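Peptidoglycan glycosyltransferase (PDB 4MNR) is a penicillin-binding protein from Eggerthella lenta, modelled here as a transpeptidase-family domain preceded by a dimerisation-type domain. Local coordinates at residues D81-G85 with T104-V109; A254-V258 with P282-Q288; P419-V425 with A450-L456. All coordinates share one frame; numbering follows the deposited sequence.

Interaction 1: residues D81-G85 with T104-V109; sequences DTLKG and TAGNDV
In the PBP dimerisation-type domain, the last turn of helix 80-84 sits on the chain that leads into strand 108-111, and T82 and N107 meet there twice. N107 N gives its hydrogen to T82 O at 2.9 Å, nearly straight at 165°, so a carbonyl at the end of the helix is taken up by the incoming chain. The side chains of the same two residues cross at about a right angle, with T82 CG2 pressed on N107 ND2 at 3.2 Å. Next along, G106 lies against the helix end: its CA is 3.2 Å from L83 O in a straight CA-H...O contact, and 3.7 Å from G85 CA, the two glycines bringing the backbones together. The strand belongs to a mixed sheet, between strands 30-31 and 343-347, and V346 of the latter touches both T82 and N107. L83 leaves the helix facing away, yet its CD2 swings back to V109 CG2 at 3.7 Å, V109 holding that methyl beside its own backbone N. The same CD2 lies 3.4 Å from N107 O, a buried carbonyl oxygen with no polar partner in the model.

Interaction 2: residues A254-V258 with P282-Q288; sequences ADKLV and PSAEDLQ
A254 and V258, one turn apart on helix 242-263 of the transpeptidase-family domain, press their side chains against the first turn of helix 284-289. A254 CB fits between A284 and L287, 3.6 Å from L287 CB and 3.5 Å from A284 O; that carbonyl is already bonded to Q288 N, so the methyl packs over a satisfied helix bond. V258 works through CG2, which reaches L287 CD1 at 3.8 Å. V258 CG1 stands anti to the backbone N (chi1 175°), and CG2 beside that N, from where it also meets P282 O at 3.5 Å. This oxygen is buried by the valine and finds no polar partner in the model. At the outer margin, D255 OD1 lies 3.4 Å from A284 CB, and the aliphatic part of Q288 runs past A254, with CG 3.8 Å from A254 CB.

Behind these contacts, S283 is the N-cap of the second helix: its OG accepts from D286 N at 3.0 Å and fixes the turn that presents A284 and L287. S313 OG ties the same start down, bonding to S283 N and D286 OD2. The two short helical segments run at 133° to each other, their axes 8.8 Å apart at closest approach. Helix 291-298 covers the buried side of the pair, with L294 touching both L257 and L287.

Interaction 3: residues P419-V425 with A450-L456; sequences PAEDPRV and ALEVQGL
Q454 reaches from the end of helix 438-453 to the backbone of R424. Q454 NE2 donates to R424 O at 3.3 Å; the donor stands above the carbonyl plane, 56° out of it, and so misses the lone-pair directions. The other end of the amide rests on the arginine's own side chain, with Q454 OE1 3.4 Å from R424 CB. L456 adds an apolar contact beside it: its CD1 meets R424 CG and also P419 CD, both at 4.2 Å, crossing each side chain at about a right angle. R424 starts toward the helix, but a bend at chi2 (-69°) carries its guanidinium back to its own loop, where NH2 bonds to D422 OD1 at 2.8 Å in a salt bridge. NH2 approaches that oxygen from above the carboxylate plane, and a weak bond from NH1 to D422 OD2 adds to the pairing.

The loop joins strands 409-418 and 425-431 of the antiparallel sheet of the transpeptidase domain, and the second of these strands opens with a classic beta bulge, in which R424 and V425 together pair with A418. V425, the second residue of the bulge, points its side chain toward the helix, and its CG2, anti to the backbone N, packs on A450 CB at 3.9 Å. V425 CG1 faces L451 CD2 more loosely. L451 also touches A418 and I392, while I117 of helix 115-125 lies against A450. The chain leaves helix 438-453 through a Schellman motif at G455, whose positive phi turns it back so that L456 N bonds to L451 O at 2.9 Å, which brings the L456 side chain round to P419.

From the N terminus, interaction 1 comes first: it brings helix 80-84 and the start of strand 108-111 together across residues 86-103, which are not modelled, within the dimerisation-type domain. Interaction 2 follows, closing the excursion from helix 242-263 to helix 284-289 inside the transpeptidase domain. Interaction 3 comes last, joining the loop between strands 409-418 and 425-431 to the end of helix 438-453 and the residues after it. The three lie in series, none nested in or crossing another. Their centres are widely spread, interactions 1 and 2 about 47 Å apart, and the nearest atoms of interactions 1 and 3 are still about 18 Å apart.

Interaction 1: residues D81-G85 with T104-V109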
loop_
_atom_site.group_PDB
_atom_site.type_symbol
_atom_site.label_atom_id
_atom_site.label_comp_id
_atom_site.label_asym_id
_atom_site.label_seq_id
_atom_site.Cartn_x
_atom_site.Cartn_y
_atom_site.Cartn_z
ATOM N N ASP A 81 -13.386 22.181 -6.748
ATOM C CA ASP A 81 -13.607 23.584 -6.421
ATOM C C ASP A 81 -12.423 24.486 -6.780
ATOM O O ASP A 81 -12.616 25.579 -7.320
ATOM C CB ASP A 81 -13.983 23.741 -4.945
ATOM C CG ASP A 81 -15.361 23.186 -4.637
ATOM O OD1 ASP A 81 -16.209 23.154 -5.558
ATOM O OD2 ASP A 81 -15.596 22.779 -3.479
ATOM N N THR A 82 -11.208 24.034 -6.497
ATOM C CA THR A 82 -10.038 24.842 -6.819
ATOM C C THR A 82 -9.774 24.846 -8.321
ATOM O O THR A 82 -9.355 25.856 -8.881
ATOM C CB THR A 82 -8.773 24.358 -6.090
ATOM O OG1 THR A 82 -9.138 23.714 -4.866
ATOM C CG2 THR A 82 -7.871 25.543 -5.782
ATOM N N LEU A 83 -10.030 23.715 -8.970
ATOM C CA LEU A 83 -9.765 23.592 -10.403
ATOM C C LEU A 83 -10.762 24.391 -11.229
ATOM O O LEU A 83 -10.414 24.934 -12.274
ATOM C CB LEU A 83 -9.804 22.122 -10.828
ATOM C CG LEU A 83 -8.622 21.286 -10.344
ATOM C CD1 LEU A 83 -8.943 19.805 -10.445
ATOM C CD2 LEU A 83 -7.387 21.645 -11.181
ATOM N N LYS A 84 -12.001 24.452 -10.753
ATOM C CA LYS A 84 -13.077 25.140 -11.455
ATOM C C LYS A 84 -12.859 26.649 -11.494
ATOM O O LYS A 84 -12.995 27.284 -12.540
ATOM C CB LYS A 84 -14.400 24.865 -10.746
ATOM C CG LYS A 84 -15.489 24.312 -11.625
ATOM C CD LYS A 84 -16.643 23.824 -10.767
ATOM C CE LYS A 84 -17.015 24.858 -9.713
ATOM N NZ LYS A 84 -18.123 24.395 -8.831
ATOM N N GLY A 85 -12.538 27.218 -10.338
ATOM C CA GLY A 85 -12.381 28.657 -10.221
ATOM C C GLY A 85 -13.717 29.375 -10.194
ATOM O O GLY A 85 -14.717 28.822 -9.735
ATOM N N THR A 104 -13.022 34.092 -14.592
ATOM C CA THR A 104 -11.703 33.906 -14.002
ATOM C C THR A 104 -11.305 32.431 -14.015
ATOM O O THR A 104 -12.074 31.565 -13.595
ATOM C CB THR A 104 -11.642 34.437 -12.557
ATOM O OG1 THR A 104 -12.451 33.615 -11.707
ATOM C CG2 THR A 104 -12.140 35.877 -12.494
ATOM N N ALA A 105 -10.100 32.159 -14.502
ATOM C CA ALA A 105 -9.603 30.796 -14.626
ATOM C C ALA A 105 -9.524 30.090 -13.279
ATOM O O ALA A 105 -9.484 30.728 -12.228
ATOM C CB ALA A 105 -8.237 30.795 -15.305
ATOM N N GLY A 106 -9.511 28.763 -13.318
ATOM C CA GLY A 106 -9.321 27.968 -12.121
ATOM C C GLY A 106 -7.851 27.871 -11.767
ATOM O O GLY A 106 -6.989 28.348 -12.505
ATOM N N ASN A 107 -7.566 27.243 -10.632
ATOM C CA ASN A 107 -6.205 27.128 -10.141
ATOM C C ASN A 107 -5.538 25.840 -10.610
ATOM O O ASN A 107 -6.207 24.851 -10.878
ATOM C CB ASN A 107 -6.197 27.205 -8.613
ATOM C CG ASN A 107 -6.774 28.512 -8.097
ATOM O OD1 ASN A 107 -6.389 29.586 -8.547
ATOM N ND2 ASN A 107 -7.720 28.425 -7.172
ATOM N N ASP A 108 -4.217 25.868 -10.712
ATOM C CA ASP A 108 -3.459 24.726 -11.187
ATOM C C ASP A 108 -2.998 23.904 -9.999
ATOM O O ASP A 108 -2.527 24.446 -8.997
ATOM C CB ASP A 108 -2.246 25.181 -12.003
ATOM C CG ASP A 108 -2.630 25.917 -13.275
ATOM O OD1 ASP A 108 -3.734 25.678 -13.819
ATOM O OD2 ASP A 108 -1.816 26.744 -13.736
ATOM N N VAL A 109 -3.131 22.588 -10.121
ATOM C CA VAL A 109 -2.800 21.671 -9.037
ATOM C C VAL A 109 -1.553 20.867 -9.384
ATOM O O VAL A 109 -1.500 20.238 -10.438
ATOM C CB VAL A 109 -3.975 20.713 -8.788
ATOM C CG1 VAL A 109 -3.580 19.617 -7.800
ATOM C CG2 VAL A 109 -5.171 21.488 -8.270
#

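Interaction 2: residues A254-V258 with P282-Q288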
loop_
_atom_site.group_PDB
_atom_site.type_symbol
_atom_site.label_atom_id
_atom_site.label_comp_id
_atom_site.label_asym_id
_atom_site.label_seq_id
_atom_site.Cartn_x
_atom_site.Cartn_y
_atom_site.Cartn_z
ATOM N N ALA A 254 -4.946 -11.390 22.157
ATOM C CA ALA A 254 -5.779 -10.565 21.289
ATOM C C ALA A 254 -5.647 -9.069 21.572
ATOM O O ALA A 254 -5.536 -8.274 20.638
ATOM C CB ALA A 254 -7.244 -11.005 21.398
ATOM N N ASP A 255 -5.665 -8.686 22.852
ATOM C CA ASP A 255 -5.592 -7.266 23.215
ATOM C C ASP A 255 -4.361 -6.607 22.599
ATOM O O ASP A 255 -4.462 -5.551 21.960
ATOM C CB ASP A 255 -5.568 -7.080 24.734
ATOM C CG ASP A 255 -6.873 -7.479 25.401
ATOM O OD1 ASP A 255 -7.954 -7.171 24.855
ATOM O OD2 ASP A 255 -6.814 -8.100 26.483
ATOM N N LYS A 256 -3.203 -7.246 22.763
ATOM C CA LYS A 256 -1.948 -6.678 22.252
ATOM C C LYS A 256 -1.890 -6.691 20.731
ATOM O O LYS A 256 -1.377 -5.751 20.125
ATOM C CB LYS A 256 -0.733 -7.439 22.791
ATOM C CG LYS A 256 -0.317 -7.094 24.208
ATOM C CD LYS A 256 1.029 -7.748 24.528
ATOM C CE LYS A 256 1.506 -7.414 25.933
ATOM N NZ LYS A 256 0.671 -8.078 26.970
ATOM N N LEU A 257 -2.396 -7.750 20.100
ATOM C CA LEU A 257 -2.297 -7.803 18.645
ATOM C C LEU A 257 -3.187 -6.729 18.024
ATOM O O LEU A 257 -2.779 -6.036 17.094
ATOM C CB LEU A 257 -2.620 -9.195 18.085
ATOM C CG LEU A 257 -2.544 -9.254 16.552
ATOM C CD1 LEU A 257 -1.122 -8.974 16.034
ATOM C CD2 LEU A 257 -3.054 -10.588 16.024
ATOM N N VAL A 258 -4.397 -6.577 18.549
ATOM C CA VAL A 258 -5.307 -5.582 18.005
ATOM C C VAL A 258 -4.775 -4.166 18.260
ATOM O O VAL A 258 -4.798 -3.316 17.367
ATOM C CB VAL A 258 -6.733 -5.757 18.533
ATOM C CG1 VAL A 258 -7.621 -4.627 18.028
ATOM C CG2 VAL A 258 -7.271 -7.117 18.079
ATOM N N PRO A 282 -10.237 -7.319 13.515
ATOM C CA PRO A 282 -11.334 -7.733 14.394
ATOM C C PRO A 282 -11.190 -7.098 15.769
ATOM O O PRO A 282 -10.103 -6.628 16.120
ATOM C CB PRO A 282 -11.135 -9.247 14.521
ATOM C CG PRO A 282 -10.306 -9.634 13.357
ATOM C CD PRO A 282 -9.422 -8.452 13.056
ATOM N N SER A 283 -12.269 -7.098 16.543
ATOM C CA SER A 283 -12.201 -6.628 17.916
ATOM C C SER A 283 -11.386 -7.624 18.731
ATOM O O SER A 283 -11.305 -8.805 18.383
ATOM C CB SER A 283 -13.607 -6.491 18.508
ATOM O OG SER A 283 -14.225 -7.756 18.680
ATOM N N ALA A 284 -10.776 -7.152 19.813
ATOM C CA ALA A 284 -10.065 -8.051 20.712
ATOM C C ALA A 284 -11.033 -9.080 21.283
ATOM O O ALA A 284 -10.663 -10.233 21.495
ATOM C CB ALA A 284 -9.385 -7.273 21.827
ATOM N N GLU A 285 -12.279 -8.659 21.512
ATOM C CA GLU A 285 -13.314 -9.554 22.021
ATOM C C GLU A 285 -13.563 -10.747 21.099
ATOM O O GLU A 285 -13.643 -11.885 21.561
ATOM C CB GLU A 285 -14.622 -8.794 22.260
ATOM C CG GLU A 285 -14.650 -7.969 23.541
ATOM C CD GLU A 285 -15.968 -7.230 23.734
ATOM O OE1 GLU A 285 -16.827 -7.286 22.826
ATOM O OE2 GLU A 285 -16.147 -6.593 24.796
ATOM N N ASP A 286 -13.680 -10.490 19.798
ATOM C CA ASP A 286 -13.850 -11.574 18.829
ATOM C C ASP A 286 -12.617 -12.475 18.704
ATOM O O ASP A 286 -12.744 -13.691 18.596
ATOM C CB ASP A 286 -14.278 -11.036 17.454
ATOM C CG ASP A 286 -15.773 -10.752 17.375
ATOM O OD1 ASP A 286 -16.545 -11.409 18.106
ATOM O OD2 ASP A 286 -16.183 -9.881 16.578
ATOM N N LEU A 287 -11.421 -11.892 18.706
ATOM C CA LEU A 287 -10.219 -12.708 18.593
ATOM C C LEU A 287 -9.978 -13.568 19.819
ATOM O O LEU A 287 -9.395 -14.651 19.722
ATOM C CB LEU A 287 -8.991 -11.836 18.339
ATOM C CG LEU A 287 -8.853 -11.320 16.916
ATOM C CD1 LEU A 287 -7.509 -10.615 16.717
ATOM C CD2 LEU A 287 -9.002 -12.486 15.959
ATOM N N GLN A 288 -10.383 -13.061 20.976
ATOM C CA GLN A 288 -10.269 -13.811 22.226
ATOM C C GLN A 288 -11.038 -15.120 22.149
ATOM O O GLN A 288 -10.627 -16.129 22.722
ATOM C CB GLN A 288 -10.770 -12.971 23.402
ATOM C CG GLN A 288 -9.659 -12.197 24.081
ATOM C CD GLN A 288 -10.173 -11.053 24.931
ATOM O OE1 GLN A 288 -9.489 -10.045 25.106
ATOM N NE2 GLN A 288 -11.384 -11.201 25.463
#

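Interaction 3: residues P419-V425 with A450-L456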
loop_
_atom_site.group_PDB
_atom_site.type_symbol
_atom_site.label_atom_id
_atom_site.label_comp_id
_atom_site.label_asym_id
_atom_site.label_seq_id
_atom_site.Cartn_x
_atom_site.Cartn_y
_atom_site.Cartn_z
ATOM N N PRO A 419 17.632 3.273 0.903
ATOM C CA PRO A 419 18.625 2.330 1.436
ATOM C C PRO A 419 18.201 1.893 2.835
ATOM O O PRO A 419 17.618 2.685 3.576
ATOM C CB PRO A 419 19.918 3.170 1.510
ATOM C CG PRO A 419 19.682 4.315 0.571
ATOM C CD PRO A 419 18.218 4.610 0.691
ATOM N N ALA A 420 18.483 0.648 3.187
ATOM C CA ALA A 420 18.019 0.083 4.454
ATOM C C ALA A 420 18.374 0.903 5.705
ATOM O O ALA A 420 17.550 1.040 6.599
ATOM C CB ALA A 420 18.505 -1.349 4.598
ATOM N N GLU A 421 19.582 1.460 5.781
ATOM C CA GLU A 421 19.996 2.126 7.021
ATOM C C GLU A 421 19.247 3.437 7.310
ATOM O O GLU A 421 18.999 3.769 8.470
ATOM C CB GLU A 421 21.517 2.339 7.060
ATOM C CG GLU A 421 22.030 2.915 8.375
ATOM C CD GLU A 421 21.649 2.079 9.600
ATOM O OE1 GLU A 421 21.517 2.665 10.697
ATOM O OE2 GLU A 421 21.496 0.841 9.478
ATOM N N ASP A 422 18.882 4.163 6.256
ATOM C CA ASP A 422 18.155 5.426 6.382
ATOM C C ASP A 422 17.347 5.626 5.105
ATOM O O ASP A 422 17.777 6.327 4.182
ATOM C CB ASP A 422 19.140 6.587 6.588
ATOM C CG ASP A 422 18.450 7.938 6.719
ATOM O OD1 ASP A 422 19.138 8.965 6.533
ATOM O OD2 ASP A 422 17.229 7.983 6.999
ATOM N N PRO A 423 16.176 4.983 5.023
ATOM C CA PRO A 423 15.493 4.896 3.728
ATOM C C PRO A 423 15.011 6.214 3.140
ATOM O O PRO A 423 14.606 7.117 3.879
ATOM C CB PRO A 423 14.295 3.980 4.024
ATOM C CG PRO A 423 14.763 3.152 5.191
ATOM C CD PRO A 423 15.587 4.076 6.028
ATOM N N ARG A 424 15.073 6.305 1.813
ATOM C CA ARG A 424 14.600 7.467 1.076
ATOM C C ARG A 424 13.350 7.140 0.282
ATOM O O ARG A 424 12.702 8.037 -0.276
ATOM C CB ARG A 424 15.687 7.955 0.113
ATOM C CG ARG A 424 16.961 8.437 0.791
ATOM C CD ARG A 424 16.701 9.720 1.545
ATOM N NE ARG A 424 17.891 10.178 2.255
ATOM C CZ ARG A 424 18.087 10.017 3.559
ATOM N NH1 ARG A 424 17.163 9.413 4.298
ATOM N NH2 ARG A 424 19.201 10.465 4.125
ATOM N N VAL A 425 13.000 5.853 0.226
ATOM C CA VAL A 425 11.835 5.415 -0.527
ATOM C C VAL A 425 11.264 4.143 0.083
ATOM O O VAL A 425 12.012 3.307 0.583
ATOM C CB VAL A 425 12.179 5.178 -2.023
ATOM C CG1 VAL A 425 13.237 4.111 -2.184
ATOM C CG2 VAL A 425 10.946 4.798 -2.797
ATOM N N ALA A 450 13.202 4.325 -8.609
ATOM C CA ALA A 450 13.149 5.386 -7.602
ATOM C C ALA A 450 14.557 5.824 -7.171
ATOM O O ALA A 450 14.828 7.020 -7.071
ATOM C CB ALA A 450 12.325 4.954 -6.399
ATOM N N LEU A 451 15.456 4.868 -6.937
ATOM C CA LEU A 451 16.821 5.215 -6.516
ATOM C C LEU A 451 17.593 5.928 -7.620
ATOM O O LEU A 451 18.387 6.827 -7.355
ATOM C CB LEU A 451 17.582 3.970 -6.048
ATOM C CG LEU A 451 16.955 3.356 -4.798
ATOM C CD1 LEU A 451 17.441 1.932 -4.615
ATOM C CD2 LEU A 451 17.301 4.188 -3.576
ATOM N N GLU A 452 17.357 5.530 -8.867
ATOM C CA GLU A 452 17.984 6.223 -9.997
ATOM C C GLU A 452 17.515 7.680 -10.104
ATOM O O GLU A 452 18.330 8.595 -10.315
ATOM C CB GLU A 452 17.688 5.476 -11.297
ATOM C CG GLU A 452 18.414 4.148 -11.432
ATOM C CD GLU A 452 17.884 3.306 -12.584
ATOM O OE1 GLU A 452 16.863 3.692 -13.201
ATOM O OE2 GLU A 452 18.493 2.255 -12.871
ATOM N N VAL A 453 16.201 7.879 -9.978
ATOM C CA VAL A 453 15.595 9.205 -10.077
ATOM C C VAL A 453 16.137 10.112 -8.981
ATOM O O VAL A 453 16.454 11.287 -9.222
ATOM C CB VAL A 453 14.060 9.105 -9.986
ATOM C CG1 VAL A 453 13.442 10.468 -9.698
ATOM C CG2 VAL A 453 13.510 8.501 -11.267
ATOM N N GLN A 454 16.291 9.539 -7.791
ATOM C CA GLN A 454 16.799 10.270 -6.632
ATOM C C GLN A 454 18.320 10.471 -6.668
ATOM O O GLN A 454 18.878 11.185 -5.835
ATOM C CB GLN A 454 16.367 9.573 -5.332
ATOM C CG GLN A 454 14.851 9.577 -5.083
ATOM C CD GLN A 454 14.456 8.798 -3.838
ATOM O OE1 GLN A 454 15.257 8.038 -3.295
ATOM N NE2 GLN A 454 13.213 8.980 -3.382
ATOM N N GLY A 455 18.994 9.847 -7.631
ATOM C CA GLY A 455 20.418 10.043 -7.804
ATOM C C GLY A 455 21.341 9.071 -7.081
ATOM O O GLY A 455 22.562 9.168 -7.213
ATOM N N LEU A 456 20.770 8.133 -6.326
ATOM C CA LEU A 456 21.581 7.208 -5.524
ATOM C C LEU A 456 22.180 6.093 -6.366
ATOM O O LEU A 456 23.155 5.458 -5.969
ATOM C CB LEU A 456 20.758 6.628 -4.377
ATOM C CG LEU A 456 20.327 7.682 -3.362
ATOM C CD1 LEU A 456 19.201 7.153 -2.476
ATOM C CD2 LEU A 456 21.520 8.095 -2.528
#